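Local atomic coordinates of beta-N-acetylhexosaminidase (Arthrobacter aurescens, PDB entry 3RCN), a protein that probably hydrolyses terminal non-reducing N-acetyl-D-hexosamine residues in N-acetyl-beta-D-hexosaminides, as a family 20 glycosyl hydrolase. Residues D76-R81 with K168-H173; G139-M144 with V481-P486; H404-D409 with Y432-L437. One frame throughout, in Å; residues are numbered along the deposited sequence.

The three contacts illustrate how an N-terminal domain, a barrel strand and two loops of the catalytic domain are tied together. Contact 1 joins the smaller mixed sheet to the TIM barrel; contact 2 sets barrel strand 140-146 against the end of helix 474-483. Their centres lie about 9 Å apart and they touch, through neighbouring strands 140-146 and 171-178 and through K168 on W483; along the chain their segments alternate. Contact 3 comes wholly between the two segments of contact 2, with centres about 11 Å apart, and the two touch where F482 of contact 2 meets L406 of contact 3. Contacts 1 and 3, about 20 Å apart between centres, do not touch. Packing thus runs continuously from the domain seam, through the helix end, to the loops.

Contact 1 of 3, residues D76-R81 with K168-H173; sequences DAEAYR and KLNVLH
The seam between the N-terminal domain and the TIM barrel of a family 20 glycosidase is bridged here by E78 and N170. E78 lies in a type I turn, D76 to A79, just ahead of strand 80-84; D76 OD1 folds back onto E78 N as an Asx turn, at 2.8 Å, approached from above the carboxylate plane. From this fixed base the E78 chain, its CG anti to the carbonyl carbon (chi1 -78°) and extended beyond, reaches across to the barrel. N170 ND2 donates to E78 OE2 at 3.0 Å, meeting the oxygen on its syn side. The carboxylate and amide planes are only 19° apart, although the two side chains cross at about a right angle.

Both ends of this bridge have further partners. ND2 also donates to G139 O while N170 OD1 accepts from R141 N, which fixes the amide through both its nitrogen and its oxygen; E78 OE1 forms a salt bridge with R141 NH2. With an alanine in place of E78, the R141 guanidinium would probably lose its carboxylate mate and N170 ND2 one of its acceptors across the seam.

Beside the polar bridge, Y80 and K168 cross more loosely. K168 CE is 4.0 Å from Y80 CE1, and the bend at chi4 (73°) carries NZ round to a similar distance from the phenol oxygen. The two polar ends share a partner instead, since Y80 OH and K168 NZ each hydrogen-bond to T104 OG1. K168 closes helix 154-166 in a Schellman motif, and strand 171-178 starts three residues later. Helix 95-109, which brings T104 and also packs Y100 against all four touching side chains, lines the contact where the N-terminal sheet meets the barrel.

Contact 2 of 3, residues G139-M144 with V481-P486; sequences GYRGTM and VFWSNP
NH2 of R141 is held by two groups, F138 O and the carboxylate of E78, and NE of the same guanidinium donates to K168 O; the flat group so fixed faces W483. The indole comes edge-on over one guanidinium face, the two planes 84° apart, with W483 CZ3 about 3.5 Å above the plane and offset toward its rim. R141 NE lies 3.5 Å from W483 CE3, and R141 NH1 3.6 Å from W483 CZ3. What meets the cation is therefore the benzene rim of the indole, not its face, and the pair is packing; the cation-pi partner of W483 is K168. The far side of the indole is secured by a hydrogen bond from W483 NE1 to D134 OD1.

The aliphatic part of R141 runs alongside F482 in the opposite direction. R141 CG touches F482 CB at 3.7 Å, CD lies 3.6 Å from F482 O, and the turn at chi3 (-65°) then swings the guanidinium from F482 to W483. Along the edge of the phenyl ring, G142 O lies in the ring plane, 3.7 Å from F482 CE2.

These residues wedge the C-terminal turn of helix 474-483 against the beginning of strand 140-146, a parallel barrel strand flanked by strands 171-178 and 449-456; F482 also reaches A452 of the latter.

Contact 3 of 3, residues H404-D409 with Y432-L437; sequences HKLYLD and YEFEPL
F434 is the residue through which two loops of the TIM barrel meet, packing its ring on K405 and L406. One loop follows strand 397-400; the other, carrying the phenylalanine, precedes strand 449-456, the parallel neighbour of 397-400 in the barrel sheet. The contact is therefore an apolar join between two irregular segments, buried beside strand 449-456 and helix 474-483, where L406 touches F482, with no hydrogen bond passing between them.

Residues 432-437 begin with Y432, the last residue of helix 428-432, whose ring stacks on F494 and whose OH bonds to E480 OE2. E433 carries the chain out of the helix. Then comes F434: with CG anti to the backbone N (chi1 160°), the ring is directed toward 404-409, and it provides every contact that this loop makes with that segment. Past it, the CB of E435 is directed away from the other loop, while its carbonyl oxygen accepts from Y385 OH and so pins the backbone just beyond the phenylalanine. P436 leans on F138, and L437, at the end of the segment, packs on L449 at the start of the next strand.

The ring of F434 is met at two places. Near CD1 it is approached by the inner part of K405, CB and CG, each 3.7 Å from F434 CD1. K405 starts toward the ring, but its bends at chi2 and chi4 lead the amino end away, so only the aliphatic stem takes part. The second place is across the ring, at CE2 and CZ, where L406 crosses F434 at about a right angle in a CH-pi contact: L406 CD1 stands over the face, 4.2 Å from the centroid of the F434 ring and 23° off its normal.

Contact 1 of 3, residues D76-R81 with K168-H173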
loop_
_atom_site.group_PDB
_atom_site.type_symbol
_atom_site.label_atom_id
_atom_site.label_comp_id
_atom_site.label_asym_id
_atom_site.label_seq_id
_atom_site.Cartn_x
_atom_site.Cartn_y
_atom_site.Cartn_z
ATOM N N ASP A 76 -6.474 31.748 -13.511
ATOM C CA ASP A 76 -7.123 31.196 -12.313
ATOM C C ASP A 76 -6.160 30.353 -11.464
ATOM O O ASP A 76 -5.192 29.769 -11.977
ATOM C CB ASP A 76 -8.346 30.348 -12.683
ATOM C CG ASP A 76 -8.952 29.634 -11.469
ATOM O OD1 ASP A 76 -8.749 28.404 -11.322
ATOM O OD2 ASP A 76 -9.626 30.310 -10.652
ATOM N N ALA A 77 -6.430 30.297 -10.162
ATOM C CA ALA A 77 -5.608 29.541 -9.213
ATOM C C ALA A 77 -5.378 28.066 -9.570
ATOM O O ALA A 77 -4.301 27.549 -9.324
ATOM C CB ALA A 77 -6.179 29.656 -7.800
ATOM N N GLU A 78 -6.389 27.384 -10.105
ATOM C CA GLU A 78 -6.252 25.969 -10.475
ATOM C C GLU A 78 -5.861 25.807 -11.934
ATOM O O GLU A 78 -5.797 24.697 -12.445
ATOM C CB GLU A 78 -7.536 25.179 -10.207
ATOM C CG GLU A 78 -7.780 24.801 -8.748
ATOM C CD GLU A 78 -8.810 23.681 -8.593
ATOM O OE1 GLU A 78 -9.884 23.769 -9.230
ATOM O OE2 GLU A 78 -8.539 22.708 -7.844
ATOM N N ALA A 79 -5.612 26.922 -12.605
ATOM C CA ALA A 79 -5.324 26.922 -14.033
ATOM C C ALA A 79 -3.821 27.046 -14.300
ATOM O O ALA A 79 -3.087 27.643 -13.513
ATOM C CB ALA A 79 -6.096 28.053 -14.737
ATOM N N TYR A 80 -3.353 26.441 -15.382
ATOM C CA TYR A 80 -1.946 26.548 -15.735
ATOM C C TYR A 80 -1.740 26.602 -17.242
ATOM O O TYR A 80 -2.616 26.244 -18.027
ATOM C CB TYR A 80 -1.158 25.363 -15.169
ATOM C CG TYR A 80 -1.494 24.096 -15.890
ATOM C CD1 TYR A 80 -2.537 23.291 -15.453
ATOM C CD2 TYR A 80 -0.809 23.729 -17.036
ATOM C CE1 TYR A 80 -2.882 22.146 -16.121
ATOM C CE2 TYR A 80 -1.149 22.577 -17.717
ATOM C CZ TYR A 80 -2.183 21.787 -17.245
ATOM O OH TYR A 80 -2.538 20.641 -17.906
ATOM N N ARG A 81 -0.556 27.051 -17.626
ATOM C CA ARG A 81 -0.114 27.000 -19.003
ATOM C C ARG A 81 1.195 26.211 -19.011
ATOM O O ARG A 81 2.030 26.386 -18.119
ATOM C CB ARG A 81 0.092 28.422 -19.521
ATOM C CG ARG A 81 0.149 28.540 -21.024
ATOM C CD ARG A 81 0.051 29.998 -21.449
ATOM N NE ARG A 81 1.079 30.817 -20.807
ATOM C CZ ARG A 81 0.829 31.766 -19.905
ATOM N NH1 ARG A 81 -0.423 32.030 -19.549
ATOM N NH2 ARG A 81 1.830 32.461 -19.367
ATOM N N LYS A 168 -6.280 14.847 -11.250
ATOM C CA LYS A 168 -6.641 16.228 -10.952
ATOM C C LYS A 168 -7.941 16.353 -10.162
ATOM O O LYS A 168 -8.582 17.383 -10.204
ATOM C CB LYS A 168 -6.751 17.033 -12.249
ATOM C CG LYS A 168 -5.423 17.236 -13.015
ATOM C CD LYS A 168 -5.643 18.085 -14.284
ATOM C CE LYS A 168 -4.342 18.564 -14.943
ATOM N NZ LYS A 168 -3.585 17.485 -15.638
ATOM N N LEU A 169 -8.304 15.298 -9.436
ATOM C CA LEU A 169 -9.414 15.331 -8.498
ATOM C C LEU A 169 -8.954 16.090 -7.265
ATOM O O LEU A 169 -7.866 15.822 -6.753
ATOM C CB LEU A 169 -9.853 13.915 -8.123
ATOM C CG LEU A 169 -10.405 13.134 -9.323
ATOM C CD1 LEU A 169 -10.512 11.650 -9.045
ATOM C CD2 LEU A 169 -11.748 13.686 -9.770
ATOM N N ASN A 170 -9.729 17.108 -6.870
ATOM C CA ASN A 170 -9.440 17.901 -5.672
ATOM C C ASN A 170 -10.204 17.634 -4.359
ATOM O O ASN A 170 -9.911 18.269 -3.355
ATOM C CB ASN A 170 -9.438 19.391 -6.001
ATOM C CG ASN A 170 -10.788 19.888 -6.430
ATOM O OD1 ASN A 170 -11.778 19.157 -6.387
ATOM N ND2 ASN A 170 -10.843 21.149 -6.842
ATOM N N VAL A 171 -11.166 16.716 -4.337
ATOM C CA VAL A 171 -11.891 16.486 -3.083
ATOM C C VAL A 171 -12.010 15.024 -2.741
ATOM O O VAL A 171 -12.376 14.203 -3.581
ATOM C CB VAL A 171 -13.343 17.123 -3.048
ATOM C CG1 VAL A 171 -14.036 16.795 -1.739
ATOM C CG2 VAL A 171 -13.290 18.614 -3.200
ATOM N N LEU A 172 -11.705 14.704 -1.494
ATOM C CA LEU A 172 -11.853 13.343 -1.011
ATOM C C LEU A 172 -12.795 13.392 0.155
ATOM O O LEU A 172 -12.506 14.015 1.191
ATOM C CB LEU A 172 -10.519 12.746 -0.549
ATOM C CG LEU A 172 -10.681 11.478 0.312
ATOM C CD1 LEU A 172 -11.134 10.271 -0.518
ATOM C CD2 LEU A 172 -9.396 11.158 1.047
ATOM N N HIS A 173 -13.927 12.733 -0.028
ATOM C CA HIS A 173 -14.952 12.704 0.987
ATOM C C HIS A 173 -14.785 11.362 1.704
ATOM O O HIS A 173 -14.936 10.295 1.106
ATOM C CB HIS A 173 -16.321 12.878 0.325
ATOM C CG HIS A 173 -17.482 12.715 1.256
ATOM N ND1 HIS A 173 -18.675 13.384 1.076
ATOM C CD2 HIS A 173 -17.644 11.946 2.360
ATOM C CE1 HIS A 173 -19.520 13.036 2.029
ATOM N NE2 HIS A 173 -18.918 12.164 2.820
#

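Contact 2 of 3, residues G139-M144 with V481-P486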
loop_
_atom_site.group_PDB
_atom_site.type_symbol
_atom_site.label_atom_id
_atom_site.label_comp_id
_atom_site.label_asym_id
_atom_site.label_seq_id
_atom_site.Cartn_x
_atom_site.Cartn_y
_atom_site.Cartn_z
ATOM N N GLY A 139 -15.139 23.276 -10.066
ATOM C CA GLY A 139 -14.205 23.619 -9.013
ATOM C C GLY A 139 -14.163 22.559 -7.930
ATOM O O GLY A 139 -13.210 22.491 -7.163
ATOM N N TYR A 140 -15.224 21.762 -7.834
ATOM C CA TYR A 140 -15.275 20.696 -6.858
ATOM C C TYR A 140 -15.351 19.385 -7.632
ATOM O O TYR A 140 -16.390 19.076 -8.228
ATOM C CB TYR A 140 -16.506 20.917 -5.970
ATOM C CG TYR A 140 -16.789 19.853 -4.926
ATOM C CD1 TYR A 140 -16.856 20.182 -3.573
ATOM C CD2 TYR A 140 -17.029 18.531 -5.292
ATOM C CE1 TYR A 140 -17.151 19.218 -2.609
ATOM C CE2 TYR A 140 -17.314 17.562 -4.335
ATOM C CZ TYR A 140 -17.369 17.914 -2.992
ATOM O OH TYR A 140 -17.638 16.955 -2.035
ATOM N N ARG A 141 -14.246 18.631 -7.642
ATOM C CA ARG A 141 -14.202 17.359 -8.351
ATOM C C ARG A 141 -13.853 16.279 -7.335
ATOM O O ARG A 141 -12.695 16.111 -6.940
ATOM C CB ARG A 141 -13.135 17.457 -9.442
ATOM C CG ARG A 141 -13.254 18.751 -10.262
ATOM C CD ARG A 141 -12.161 18.951 -11.312
ATOM N NE ARG A 141 -10.835 19.104 -10.723
ATOM C CZ ARG A 141 -10.406 20.185 -10.068
ATOM N NH1 ARG A 141 -9.168 20.222 -9.575
ATOM N NH2 ARG A 141 -11.203 21.229 -9.900
ATOM N N GLY A 142 -14.871 15.513 -6.964
ATOM C CA GLY A 142 -14.783 14.696 -5.780
ATOM C C GLY A 142 -14.678 13.210 -5.973
ATOM O O GLY A 142 -14.982 12.685 -7.037
ATOM N N THR A 143 -14.322 12.531 -4.892
ATOM C CA THR A 143 -14.503 11.101 -4.769
ATOM C C THR A 143 -14.791 10.833 -3.309
ATOM O O THR A 143 -14.146 11.394 -2.413
ATOM C CB THR A 143 -13.231 10.301 -5.155
ATOM O OG1 THR A 143 -12.925 10.510 -6.538
ATOM C CG2 THR A 143 -13.454 8.828 -4.917
HETATM N N MSE A 144 -15.744 9.954 -3.068
HETATM C CA MSE A 144 -15.996 9.505 -1.718
HETATM C C MSE A 144 -15.437 8.114 -1.529
HETATM O O MSE A 144 -15.491 7.274 -2.419
HETATM C CB MSE A 144 -17.477 9.487 -1.427
HETATM C CG MSE A 144 -17.768 9.430 0.037
HETATM SE SE MSE A 144 -19.328 8.348 0.371
HETATM C CE MSE A 144 -18.479 6.628 0.036
ATOM N N VAL A 481 -14.731 14.114 -17.234
ATOM C CA VAL A 481 -16.019 14.781 -17.160
ATOM C C VAL A 481 -15.942 15.974 -16.202
ATOM O O VAL A 481 -16.477 17.033 -16.497
ATOM C CB VAL A 481 -17.138 13.799 -16.736
ATOM C CG1 VAL A 481 -18.439 14.541 -16.460
ATOM C CG2 VAL A 481 -17.333 12.707 -17.797
ATOM N N PHE A 482 -15.247 15.813 -15.075
ATOM C CA PHE A 482 -15.123 16.893 -14.086
ATOM C C PHE A 482 -14.143 17.996 -14.475
ATOM O O PHE A 482 -14.355 19.158 -14.138
ATOM C CB PHE A 482 -14.694 16.353 -12.718
ATOM C CG PHE A 482 -15.685 15.419 -12.092
ATOM C CD1 PHE A 482 -16.854 15.085 -12.750
ATOM C CD2 PHE A 482 -15.439 14.870 -10.838
ATOM C CE1 PHE A 482 -17.770 14.219 -12.166
ATOM C CE2 PHE A 482 -16.339 14.003 -10.252
ATOM C CZ PHE A 482 -17.512 13.676 -10.917
ATOM N N TRP A 483 -13.004 17.608 -15.038
ATOM C CA TRP A 483 -11.988 18.564 -15.472
ATOM C C TRP A 483 -12.162 19.234 -16.847
ATOM O O TRP A 483 -12.113 20.462 -16.962
ATOM C CB TRP A 483 -10.589 17.924 -15.391
ATOM C CG TRP A 483 -9.524 18.889 -15.742
ATOM C CD1 TRP A 483 -9.106 19.228 -16.994
ATOM C CD2 TRP A 483 -8.773 19.695 -14.834
ATOM N NE1 TRP A 483 -8.116 20.178 -16.920
ATOM C CE2 TRP A 483 -7.896 20.484 -15.604
ATOM C CE3 TRP A 483 -8.757 19.828 -13.444
ATOM C CZ2 TRP A 483 -7.011 21.390 -15.032
ATOM C CZ3 TRP A 483 -7.879 20.728 -12.876
ATOM C CH2 TRP A 483 -7.017 21.499 -13.669
ATOM N N SER A 484 -12.401 18.426 -17.876
ATOM C CA SER A 484 -12.195 18.891 -19.244
ATOM C C SER A 484 -13.349 19.714 -19.795
ATOM O O SER A 484 -14.323 19.978 -19.112
ATOM C CB SER A 484 -11.931 17.721 -20.204
ATOM O OG SER A 484 -10.915 16.869 -19.722
ATOM N N ASN A 485 -13.207 20.092 -21.059
ATOM C CA ASN A 485 -14.207 20.816 -21.822
ATOM C C ASN A 485 -15.252 19.855 -22.410
ATOM O O ASN A 485 -14.918 18.936 -23.167
ATOM C CB ASN A 485 -13.492 21.617 -22.925
ATOM C CG ASN A 485 -14.442 22.415 -23.808
ATOM O OD1 ASN A 485 -15.642 22.506 -23.548
ATOM N ND2 ASN A 485 -13.895 23.015 -24.857
ATOM N N PRO A 486 -16.534 20.071 -22.066
ATOM C CA PRO A 486 -17.638 19.208 -22.503
ATOM C C PRO A 486 -17.879 19.226 -24.012
ATOM O O PRO A 486 -18.530 18.320 -24.528
ATOM C CB PRO A 486 -18.847 19.790 -21.764
ATOM C CG PRO A 486 -18.472 21.193 -21.468
ATOM C CD PRO A 486 -17.006 21.188 -21.225
#

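Contact 3 of 3, residues H404-D409 with Y432-L437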
loop_
_atom_site.group_PDB
_atom_site.type_symbol
_atom_site.label_atom_id
_atom_site.label_comp_id
_atom_site.label_asym_id
_atom_site.label_seq_id
_atom_site.Cartn_x
_atom_site.Cartn_y
_atom_site.Cartn_z
ATOM N N HIS A 404 -27.757 6.771 -9.767
ATOM C CA HIS A 404 -27.882 5.947 -10.965
ATOM C C HIS A 404 -26.826 6.264 -12.021
ATOM O O HIS A 404 -26.871 5.740 -13.137
ATOM C CB HIS A 404 -29.299 5.993 -11.539
ATOM C CG HIS A 404 -29.780 7.370 -11.854
ATOM N ND1 HIS A 404 -30.072 8.298 -10.877
ATOM C CD2 HIS A 404 -30.038 7.975 -13.037
ATOM C CE1 HIS A 404 -30.482 9.418 -11.445
ATOM N NE2 HIS A 404 -30.471 9.249 -12.756
ATOM N N LYS A 405 -25.895 7.145 -11.668
ATOM C CA LYS A 405 -24.819 7.556 -12.569
ATOM C C LYS A 405 -23.435 7.321 -11.970
ATOM O O LYS A 405 -22.609 6.624 -12.532
ATOM C CB LYS A 405 -24.965 9.037 -12.932
ATOM C CG LYS A 405 -26.233 9.392 -13.693
ATOM C CD LYS A 405 -26.353 8.574 -14.968
ATOM C CE LYS A 405 -27.482 9.092 -15.835
ATOM N NZ LYS A 405 -28.741 9.222 -15.061
ATOM N N LEU A 406 -23.186 7.999 -10.857
ATOM C CA LEU A 406 -21.883 8.117 -10.216
ATOM C C LEU A 406 -21.524 7.161 -9.067
ATOM O O LEU A 406 -20.583 7.448 -8.318
ATOM C CB LEU A 406 -21.601 9.572 -9.852
ATOM C CG LEU A 406 -21.565 10.482 -11.081
ATOM C CD1 LEU A 406 -21.023 11.850 -10.725
ATOM C CD2 LEU A 406 -20.727 9.853 -12.172
ATOM N N TYR A 407 -22.336 6.136 -8.814
ATOM C CA TYR A 407 -22.006 5.185 -7.739
ATOM C C TYR A 407 -21.155 4.027 -8.262
ATOM O O TYR A 407 -21.609 3.215 -9.076
ATOM C CB TYR A 407 -23.266 4.660 -7.031
ATOM C CG TYR A 407 -23.844 5.626 -6.005
ATOM C CD1 TYR A 407 -23.532 6.977 -6.039
ATOM C CD2 TYR A 407 -24.676 5.178 -4.986
ATOM C CE1 TYR A 407 -24.040 7.854 -5.105
ATOM C CE2 TYR A 407 -25.194 6.057 -4.038
ATOM C CZ TYR A 407 -24.871 7.393 -4.109
ATOM O OH TYR A 407 -25.374 8.283 -3.184
ATOM N N LEU A 408 -19.917 3.955 -7.780
ATOM C CA LEU A 408 -18.924 3.056 -8.357
ATOM C C LEU A 408 -18.898 1.664 -7.728
ATOM O O LEU A 408 -18.190 0.781 -8.199
ATOM C CB LEU A 408 -17.530 3.691 -8.303
ATOM C CG LEU A 408 -17.370 5.024 -9.034
ATOM C CD1 LEU A 408 -15.948 5.578 -8.885
ATOM C CD2 LEU A 408 -17.743 4.864 -10.499
ATOM N N ASP A 409 -19.654 1.469 -6.659
ATOM C CA ASP A 409 -19.864 0.128 -6.134
ATOM C C ASP A 409 -20.797 -0.657 -7.069
ATOM O O ASP A 409 -20.913 -1.873 -6.960
ATOM C CB ASP A 409 -20.393 0.159 -4.689
ATOM C CG ASP A 409 -21.663 1.011 -4.529
ATOM O OD1 ASP A 409 -22.608 0.537 -3.854
ATOM O OD2 ASP A 409 -21.717 2.157 -5.047
ATOM N N TYR A 432 -19.055 8.248 -18.891
ATOM C CA TYR A 432 -18.284 9.255 -19.611
ATOM C C TYR A 432 -19.199 10.260 -20.266
ATOM O O TYR A 432 -18.799 11.387 -20.557
ATOM C CB TYR A 432 -17.408 8.624 -20.681
ATOM C CG TYR A 432 -16.537 9.624 -21.430
ATOM C CD1 TYR A 432 -15.463 10.250 -20.797
ATOM C CD2 TYR A 432 -16.768 9.922 -22.775
ATOM C CE1 TYR A 432 -14.653 11.156 -21.475
ATOM C CE2 TYR A 432 -15.966 10.831 -23.461
ATOM C CZ TYR A 432 -14.908 11.438 -22.803
ATOM O OH TYR A 432 -14.107 12.337 -23.464
ATOM N N GLU A 433 -20.426 9.834 -20.513
ATOM C CA GLU A 433 -21.418 10.677 -21.156
ATOM C C GLU A 433 -22.343 11.404 -20.163
ATOM O O GLU A 433 -23.245 12.113 -20.567
ATOM C CB GLU A 433 -22.178 9.860 -22.193
ATOM C CG GLU A 433 -21.248 9.369 -23.317
ATOM C CD GLU A 433 -21.983 8.643 -24.432
ATOM O OE1 GLU A 433 -23.194 8.341 -24.262
ATOM O OE2 GLU A 433 -21.344 8.377 -25.479
ATOM N N PHE A 434 -22.087 11.242 -18.867
ATOM C CA PHE A 434 -22.850 11.893 -17.800
ATOM C C PHE A 434 -22.799 13.427 -17.756
ATOM O O PHE A 434 -21.777 14.033 -18.073
ATOM C CB PHE A 434 -22.392 11.360 -16.441
ATOM C CG PHE A 434 -22.743 12.266 -15.283
ATOM C CD1 PHE A 434 -23.963 12.139 -14.624
ATOM C CD2 PHE A 434 -21.847 13.245 -14.851
ATOM C CE1 PHE A 434 -24.282 12.978 -13.556
ATOM C CE2 PHE A 434 -22.162 14.098 -13.784
ATOM C CZ PHE A 434 -23.371 13.960 -13.137
ATOM N N GLU A 435 -23.898 14.040 -17.311
ATOM C CA GLU A 435 -23.952 15.493 -17.074
ATOM C C GLU A 435 -24.698 15.869 -15.784
ATOM O O GLU A 435 -25.619 15.173 -15.365
ATOM C CB GLU A 435 -24.590 16.209 -18.263
ATOM C CG GLU A 435 -23.750 16.214 -19.532
ATOM C CD GLU A 435 -22.895 17.466 -19.676
ATOM O OE1 GLU A 435 -23.456 18.585 -19.601
ATOM O OE2 GLU A 435 -21.663 17.322 -19.869
ATOM N N PRO A 436 -24.246 16.945 -15.122
ATOM C CA PRO A 436 -24.787 17.713 -13.980
ATOM C C PRO A 436 -25.786 18.843 -14.284
ATOM O O PRO A 436 -25.323 19.970 -14.476
ATOM C CB PRO A 436 -23.537 18.313 -13.321
ATOM C CG PRO A 436 -22.367 17.778 -14.093
ATOM C CD PRO A 436 -22.877 17.375 -15.438
ATOM N N LEU A 437 -27.083 18.563 -14.401
ATOM C CA LEU A 437 -28.107 19.627 -14.591
ATOM C C LEU A 437 -27.973 20.484 -15.858
ATOM O O LEU A 437 -27.895 21.708 -15.752
ATOM C CB LEU A 437 -28.108 20.594 -13.398
ATOM C CG LEU A 437 -28.610 20.207 -12.012
ATOM C CD1 LEU A 437 -28.481 18.722 -11.760
ATOM C CD2 LEU A 437 -27.796 20.979 -11.001
#